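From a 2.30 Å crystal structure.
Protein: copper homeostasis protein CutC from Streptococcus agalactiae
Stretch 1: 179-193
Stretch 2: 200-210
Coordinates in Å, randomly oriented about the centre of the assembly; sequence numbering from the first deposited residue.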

ATOM      1  N   ILE A 179      16.286 -17.822  18.693  1.00 22.58           N
ATOM      2  CA  ILE A 179      15.384 -17.032  17.883  1.00 22.42           C
ATOM      3  C   ILE A 179      14.568 -17.980  17.014  1.00 22.14           C
ATOM      4  O   ILE A 179      15.088 -18.981  16.528  1.00 22.62           O
ATOM      5  CB  ILE A 179      16.173 -16.036  17.002  1.00 21.49           C
ATOM      6  CG1 ILE A 179      15.200 -15.119  16.263  1.00 20.82           C
ATOM      7  CG2 ILE A 179      17.059 -16.795  16.025  1.00 19.83           C
ATOM      8  CD1 ILE A 179      15.874 -13.947  15.595  1.00 22.16           C
ATOM      9  N   GLU A 180      13.290 -17.662  16.827  1.00 23.03           N
ATOM     10  CA  GLU A 180      12.395 -18.502  16.036  1.00 23.19           C
ATOM     11  C   GLU A 180      12.574 -18.391  14.533  1.00 20.92           C
ATOM     12  O   GLU A 180      12.778 -17.305  13.997  1.00 19.58           O
ATOM     13  CB  GLU A 180      10.934 -18.187  16.385  1.00 27.25           C
ATOM     14  CG  GLU A 180      10.433 -18.798  17.695  1.00 33.99           C
ATOM     15  CD  GLU A 180      10.423 -20.334  17.676  1.00 38.52           C
ATOM     16  OE1 GLU A 180      11.429 -20.950  18.105  1.00 38.98           O
ATOM     17  OE2 GLU A 180       9.416 -20.929  17.213  1.00 39.65           O
ATOM     18  N   ILE A 181      12.475 -19.530  13.857  1.00 20.22           N
ATOM     19  CA  ILE A 181      12.597 -19.570  12.411  1.00 17.06           C
ATOM     20  C   ILE A 181      11.214 -19.885  11.821  1.00 17.53           C
ATOM     21  O   ILE A 181      10.551 -20.842  12.230  1.00 15.73           O
ATOM     22  CB  ILE A 181      13.577 -20.665  11.958  1.00 15.97           C
ATOM     23  CG1 ILE A 181      14.991 -20.346  12.456  1.00 16.96           C
ATOM     24  CG2 ILE A 181      13.525 -20.796  10.444  1.00 15.12           C
ATOM     25  CD1 ILE A 181      15.638 -19.143  11.806  1.00 15.62           C
HETATM   26  N   MSE A 182      10.787 -19.084  10.853  1.00 17.16           N
HETATM   27  CA  MSE A 182       9.499 -19.293  10.218  1.00 19.20           C
HETATM   28  C   MSE A 182       9.693 -19.461   8.717  1.00 17.21           C
HETATM   29  O   MSE A 182      10.447 -18.717   8.101  1.00 16.63           O
HETATM   30  CB  MSE A 182       8.569 -18.108  10.522  1.00 21.44           C
HETATM   31  CG  MSE A 182       7.248 -18.138   9.752  1.00 26.62           C
HETATM   32 SE   MSE A 182       5.891 -16.925  10.438  1.00 36.24          SE
HETATM   33  CE  MSE A 182       6.827 -15.223  10.283  1.00 30.35           C
ATOM     34  N   VAL A 183       9.025 -20.445   8.127  1.00 16.61           N
ATOM     35  CA  VAL A 183       9.160 -20.650   6.689  1.00 17.81           C
ATOM     36  C   VAL A 183       8.099 -19.884   5.911  1.00 18.47           C
ATOM     37  O   VAL A 183       6.946 -19.779   6.341  1.00 17.29           O
ATOM     38  CB  VAL A 183       9.073 -22.143   6.311  1.00 17.45           C
ATOM     39  CG1 VAL A 183      10.315 -22.858   6.787  1.00 16.38           C
ATOM     40  CG2 VAL A 183       7.824 -22.773   6.925  1.00 14.79           C
ATOM     41  N   GLY A 184       8.517 -19.347   4.767  1.00 19.23           N
ATOM     42  CA  GLY A 184       7.632 -18.595   3.901  1.00 18.72           C
ATOM     43  C   GLY A 184       8.062 -18.732   2.450  1.00 19.32           C
ATOM     44  O   GLY A 184       9.140 -19.264   2.164  1.00 19.77           O
ATOM     45  N   GLY A 185       7.219 -18.252   1.537  1.00 19.38           N
ATOM     46  CA  GLY A 185       7.516 -18.330   0.115  1.00 18.99           C
ATOM     47  C   GLY A 185       7.213 -19.706  -0.454  1.00 19.00           C
ATOM     48  O   GLY A 185       8.053 -20.599  -0.402  1.00 19.39           O
ATOM     49  N   GLY A 186       6.015 -19.880  -1.001  1.00 19.28           N
ATOM     50  CA  GLY A 186       5.650 -21.166  -1.564  1.00 18.24           C
ATOM     51  C   GLY A 186       5.184 -22.152  -0.508  1.00 19.21           C
ATOM     52  O   GLY A 186       5.097 -23.355  -0.761  1.00 18.12           O
ATOM     53  N   VAL A 187       4.889 -21.646   0.685  1.00 19.80           N
ATOM     54  CA  VAL A 187       4.415 -22.498   1.767  1.00 19.24           C
ATOM     55  C   VAL A 187       2.890 -22.505   1.754  1.00 20.88           C
ATOM     56  O   VAL A 187       2.253 -21.476   2.007  1.00 21.45           O
ATOM     57  CB  VAL A 187       4.904 -21.989   3.143  1.00 17.55           C
ATOM     58  CG1 VAL A 187       4.389 -22.888   4.243  1.00 16.95           C
ATOM     59  CG2 VAL A 187       6.420 -21.940   3.168  1.00 15.73           C
ATOM     60  N   THR A 188       2.310 -23.665   1.455  1.00 21.16           N
ATOM     61  CA  THR A 188       0.859 -23.812   1.396  1.00 24.02           C
ATOM     62  C   THR A 188       0.337 -24.850   2.388  1.00 25.34           C
ATOM     63  O   THR A 188       1.100 -25.446   3.144  1.00 23.59           O
ATOM     64  CB  THR A 188       0.399 -24.257   0.001  1.00 24.19           C
ATOM     65  OG1 THR A 188       0.858 -25.591  -0.246  1.00 25.97           O
ATOM     66  CG2 THR A 188       0.956 -23.335  -1.069  1.00 24.26           C
ATOM     67  N   ALA A 189      -0.974 -25.066   2.367  1.00 26.98           N
ATOM     68  CA  ALA A 189      -1.596 -26.032   3.259  1.00 29.54           C
ATOM     69  C   ALA A 189      -1.243 -27.467   2.865  1.00 30.19           C
ATOM     70  O   ALA A 189      -1.609 -28.419   3.558  1.00 31.01           O
ATOM     71  CB  ALA A 189      -3.103 -25.847   3.255  1.00 27.92           C
ATOM     72  N   GLU A 190      -0.528 -27.630   1.759  1.00 30.50           N
ATOM     73  CA  GLU A 190      -0.160 -28.969   1.312  1.00 30.06           C
ATOM     74  C   GLU A 190       1.242 -29.400   1.667  1.00 27.60           C
ATOM     75  O   GLU A 190       1.528 -30.596   1.714  1.00 28.21           O
ATOM     76  CB  GLU A 190      -0.323 -29.089  -0.195  1.00 32.68           C
ATOM     77  CG  GLU A 190      -1.756 -29.137  -0.640  1.00 38.21           C
ATOM     78  CD  GLU A 190      -1.873 -29.417  -2.111  1.00 41.56           C
ATOM     79  OE1 GLU A 190      -1.328 -30.449  -2.564  1.00 43.73           O
ATOM     80  OE2 GLU A 190      -2.509 -28.606  -2.815  1.00 44.34           O
ATOM     81  N   ASN A 191       2.126 -28.441   1.911  1.00 24.78           N
ATOM     82  CA  ASN A 191       3.495 -28.802   2.235  1.00 22.23           C
ATOM     83  C   ASN A 191       4.023 -28.281   3.564  1.00 20.29           C
ATOM     84  O   ASN A 191       5.062 -28.734   4.028  1.00 21.86           O
ATOM     85  CB  ASN A 191       4.423 -28.370   1.090  1.00 19.40           C
ATOM     86  CG  ASN A 191       4.507 -26.851   0.917  1.00 20.07           C
ATOM     87  OD1 ASN A 191       5.114 -26.371  -0.039  1.00 18.91           O
ATOM     88  ND2 ASN A 191       3.911 -26.094   1.840  1.00 17.02           N
ATOM     89  N   TYR A 192       3.297 -27.361   4.187  1.00 18.40           N
ATOM     90  CA  TYR A 192       3.755 -26.771   5.438  1.00 20.31           C
ATOM     91  C   TYR A 192       4.039 -27.780   6.549  1.00 20.17           C
ATOM     92  O   TYR A 192       5.000 -27.617   7.303  1.00 21.42           O
ATOM     93  CB  TYR A 192       2.766 -25.689   5.913  1.00 18.77           C
ATOM     94  CG  TYR A 192       1.659 -26.156   6.829  1.00 20.51           C
ATOM     95  CD1 TYR A 192       1.847 -26.222   8.215  1.00 20.00           C
ATOM     96  CD2 TYR A 192       0.418 -26.529   6.314  1.00 20.17           C
ATOM     97  CE1 TYR A 192       0.824 -26.646   9.060  1.00 20.37           C
ATOM     98  CE2 TYR A 192      -0.608 -26.955   7.152  1.00 22.45           C
ATOM     99  CZ  TYR A 192      -0.401 -27.012   8.517  1.00 22.20           C
ATOM    100  OH  TYR A 192      -1.424 -27.440   9.331  1.00 22.71           O
ATOM    101  N   GLN A 193       3.224 -28.827   6.645  1.00 20.91           N
ATOM    102  CA  GLN A 193       3.428 -29.832   7.682  1.00 21.78           C
ATOM    103  C   GLN A 193       4.701 -30.632   7.437  1.00 21.69           C
ATOM    104  O   GLN A 193       5.511 -30.828   8.352  1.00 20.44           O
ATOM    105  CB  GLN A 193       2.230 -30.773   7.754  1.00 24.60           C
ATOM    106  CG  GLN A 193       1.093 -30.227   8.591  1.00 30.29           C
ATOM    107  CD  GLN A 193      -0.135 -31.111   8.559  1.00 32.95           C
ATOM    108  OE1 GLN A 193      -0.842 -31.182   7.551  1.00 34.89           O
ATOM    109  NE2 GLN A 193      -0.392 -31.801   9.665  1.00 34.10           N
ATOM    110  N   GLY A 200      12.405 -28.958  11.488  1.00 18.41           N
ATOM    111  CA  GLY A 200      12.343 -28.615  12.891  1.00 18.80           C
ATOM    112  C   GLY A 200      11.673 -27.265  13.090  1.00 20.14           C
ATOM    113  O   GLY A 200      11.613 -26.757  14.209  1.00 20.43           O
ATOM    114  N   VAL A 201      11.179 -26.674  12.001  1.00 20.07           N
ATOM    115  CA  VAL A 201      10.495 -25.380  12.062  1.00 19.23           C
ATOM    116  C   VAL A 201       9.093 -25.588  12.634  1.00 20.93           C
ATOM    117  O   VAL A 201       8.437 -26.572  12.310  1.00 21.33           O
ATOM    118  CB  VAL A 201      10.381 -24.748  10.647  1.00 18.12           C
ATOM    119  CG1 VAL A 201       9.519 -23.486  10.698  1.00 16.45           C
ATOM    120  CG2 VAL A 201      11.776 -24.416  10.116  1.00 13.64           C
ATOM    121  N   LYS A 202       8.637 -24.672  13.489  1.00 23.04           N
ATOM    122  CA  LYS A 202       7.309 -24.785  14.093  1.00 23.06           C
ATOM    123  C   LYS A 202       6.337 -23.685  13.677  1.00 23.55           C
ATOM    124  O   LYS A 202       5.229 -23.594  14.220  1.00 25.30           O
ATOM    125  CB  LYS A 202       7.412 -24.790  15.622  1.00 25.07           C
ATOM    126  CG  LYS A 202       8.240 -25.925  16.185  1.00 27.34           C
ATOM    127  CD  LYS A 202       9.685 -25.497  16.355  1.00 33.24           C
ATOM    128  CE  LYS A 202       9.959 -25.003  17.781  1.00 33.36           C
ATOM    129  NZ  LYS A 202       8.978 -23.983  18.263  1.00 35.63           N
ATOM    130  N   GLN A 203       6.742 -22.847  12.725  1.00 21.51           N
ATOM    131  CA  GLN A 203       5.889 -21.754  12.252  1.00 21.49           C
ATOM    132  C   GLN A 203       5.924 -21.622  10.731  1.00 20.46           C
ATOM    133  O   GLN A 203       6.988 -21.640  10.118  1.00 19.96           O
ATOM    134  CB  GLN A 203       6.322 -20.436  12.893  1.00 20.48           C
ATOM    135  CG  GLN A 203       6.395 -20.510  14.407  1.00 21.52           C
ATOM    136  CD  GLN A 203       6.475 -19.138  15.041  1.00 23.21           C
ATOM    137  OE1 GLN A 203       5.595 -18.298  14.837  1.00 21.80           O
ATOM    138  NE2 GLN A 203       7.524 -18.902  15.821  1.00 21.99           N
ATOM    139  N   ALA A 204       4.749 -21.482  10.127  1.00 19.96           N
ATOM    140  CA  ALA A 204       4.649 -21.363   8.682  1.00 19.61           C
ATOM    141  C   ALA A 204       3.877 -20.113   8.278  1.00 19.94           C
ATOM    142  O   ALA A 204       2.842 -19.789   8.863  1.00 20.42           O
ATOM    143  CB  ALA A 204       3.980 -22.605   8.105  1.00 18.28           C
ATOM    144  N   HIS A 205       4.392 -19.438   7.254  1.00 19.34           N
ATOM    145  CA  HIS A 205       3.823 -18.205   6.724  1.00 18.82           C
ATOM    146  C   HIS A 205       3.381 -18.411   5.278  1.00 19.10           C
ATOM    147  O   HIS A 205       4.065 -19.082   4.508  1.00 17.28           O
ATOM    148  CB  HIS A 205       4.898 -17.115   6.783  1.00 18.94           C
ATOM    149  CG  HIS A 205       4.545 -15.854   6.059  1.00 18.27           C
ATOM    150  ND1 HIS A 205       4.085 -14.729   6.710  1.00 17.65           N
ATOM    151  CD2 HIS A 205       4.674 -15.506   4.756  1.00 17.95           C
ATOM    152  CE1 HIS A 205       3.955 -13.743   5.844  1.00 18.47           C
ATOM    153  NE2 HIS A 205       4.307 -14.188   4.650  1.00 20.35           N
ATOM    154  N   GLY A 206       2.248 -17.824   4.907  1.00 19.46           N
ATOM    155  CA  GLY A 206       1.781 -17.967   3.541  1.00 23.08           C
ATOM    156  C   GLY A 206       0.425 -17.355   3.248  1.00 26.04           C
ATOM    157  O   GLY A 206      -0.404 -17.178   4.152  1.00 26.24           O
ATOM    158  N   THR A 207       0.197 -17.014   1.981  1.00 27.51           N
ATOM    159  CA  THR A 207      -1.082 -16.446   1.568  1.00 29.57           C
ATOM    160  C   THR A 207      -2.102 -17.566   1.414  1.00 31.96           C
ATOM    161  O   THR A 207      -3.304 -17.338   1.522  1.00 33.54           O
ATOM    162  CB  THR A 207      -0.982 -15.701   0.223  1.00 30.09           C
ATOM    163  OG1 THR A 207      -0.301 -16.520  -0.739  1.00 29.75           O
ATOM    164  CG2 THR A 207      -0.248 -14.385   0.395  1.00 30.49           C
ATOM    165  N   ARG A 208      -1.618 -18.778   1.160  1.00 33.46           N
ATOM    166  CA  ARG A 208      -2.504 -19.927   1.015  1.00 36.08           C
ATOM    167  C   ARG A 208      -2.148 -20.980   2.064  1.00 35.98           C
ATOM    168  O   ARG A 208      -2.096 -22.174   1.760  1.00 34.81           O
ATOM    169  CB  ARG A 208      -2.372 -20.547  -0.377  1.00 37.98           C
ATOM    170  CG  ARG A 208      -2.301 -19.555  -1.517  1.00 40.14           C
ATOM    171  CD  ARG A 208      -2.667 -20.232  -2.823  1.00 44.32           C
ATOM    172  NE  ARG A 208      -2.228 -19.459  -3.978  1.00 47.41           N
ATOM    173  CZ  ARG A 208      -0.968 -19.401  -4.396  1.00 49.29           C
ATOM    174  NH1 ARG A 208      -0.024 -20.078  -3.750  1.00 50.09           N
ATOM    175  NH2 ARG A 208      -0.648 -18.668  -5.454  1.00 50.10           N
ATOM    176  N   ILE A 209      -1.904 -20.525   3.290  1.00 36.40           N
ATOM    177  CA  ILE A 209      -1.529 -21.404   4.392  1.00 38.24           C
ATOM    178  C   ILE A 209      -2.694 -22.308   4.810  1.00 39.11           C
ATOM    179  O   ILE A 209      -2.489 -23.374   5.392  1.00 38.87           O
ATOM    180  CB  ILE A 209      -1.041 -20.563   5.614  1.00 38.60           C
ATOM    181  CG1 ILE A 209      -0.262 -21.445   6.591  1.00 37.35           C
ATOM    182  CG2 ILE A 209      -2.225 -19.896   6.309  1.00 39.07           C
ATOM    183  CD1 ILE A 209       1.076 -21.910   6.050  1.00 35.66           C
ATOM    184  N   THR A 210      -3.913 -21.880   4.494  1.00 41.10           N
ATOM    185  CA  THR A 210      -5.121 -22.636   4.824  1.00 43.17           C
ATOM    186  C   THR A 210      -5.896 -23.068   3.577  1.00 44.67           C
ATOM    187  O   THR A 210      -6.276 -24.257   3.509  1.00 45.26           O
ATOM    188  CB  THR A 210      -6.064 -21.820   5.730  1.00 43.08           C
ATOM    189  OG1 THR A 210      -6.367 -20.561   5.111  1.00 43.80           O
ATOM    190  CG2 THR A 210      -5.415 -21.575   7.082  1.00 43.22           C
TER
HETATM  191  O   HOH W   1      10.889 -22.744  14.570  1.00 33.28           O
HETATM  192  O   HOH W   2       4.373 -18.700   1.958  1.00 17.46           O
HETATM  193  O   HOH W   3       0.921 -19.493   0.510  1.00 27.90           O

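Two short parallel strands, 180-183 and 203-206, join at their backbones, and charged, water-mediated and apolar contacts extend the join at both ends. The shortest direct polar contact runs from His205 N to Val183 O (2.7 Å); its companion runs from Val183 N to Gln203 O (3.1 Å). Val183 thus uses both its amide and its carbonyl to grip the residues flanking Ala204, the pattern expected of a parallel bridge. Gln203 O also lies 3.4 Å from Met182 CA, in a CA-H...O contact. Near the start of the strands, Glu180 OE2 accepts from Gln203 NE2 (3.1 Å) and forms a salt bridge with Lys202 NZ (3.3 Å), so one carboxylate oxygen serves two neighbouring side chains.

Three waters fill places where the backbones stand too far apart to bond directly. Water 1 donates to Ile181 O (3.0 Å) and accepts from Lys202 N (3.2 Å), two atoms themselves 4.5 Å apart. Water 2 donates to His205 O (2.6 Å) and accepts from Val187 N (3.3 Å) and, weakly, from Gly185 N (2.9 Å). Water 3 links Arg208 N (2.7 Å) to Val187 O (2.8 Å). Beyond it, Ala189 N makes a weak hydrogen bond to Arg208 O (3.2 Å). Gly206 suits this close passage: an ideal CB there would lie 2.4 Å from Val187 O, a clash.

Apolar packing centres on Ala204 CB, which meets Val183 CG2 (4.0 Å), Val187 CG1 (3.9 Å) and Tyr192 CB (4.0 Å). Ile209 points its CA-to-CB bond away, yet its CD1 returns to Val187 CG1 (3.9 Å) and Tyr192 CB (4.1 Å). Val201 CG2 touches Ile181 CG2 and Val183 CG1, each at 4.0 Å. The selenium of selenomethionine Met182, SE, rests 3.8 Å from His205 CB. Together the stretches bury 840 Å², both sides summed.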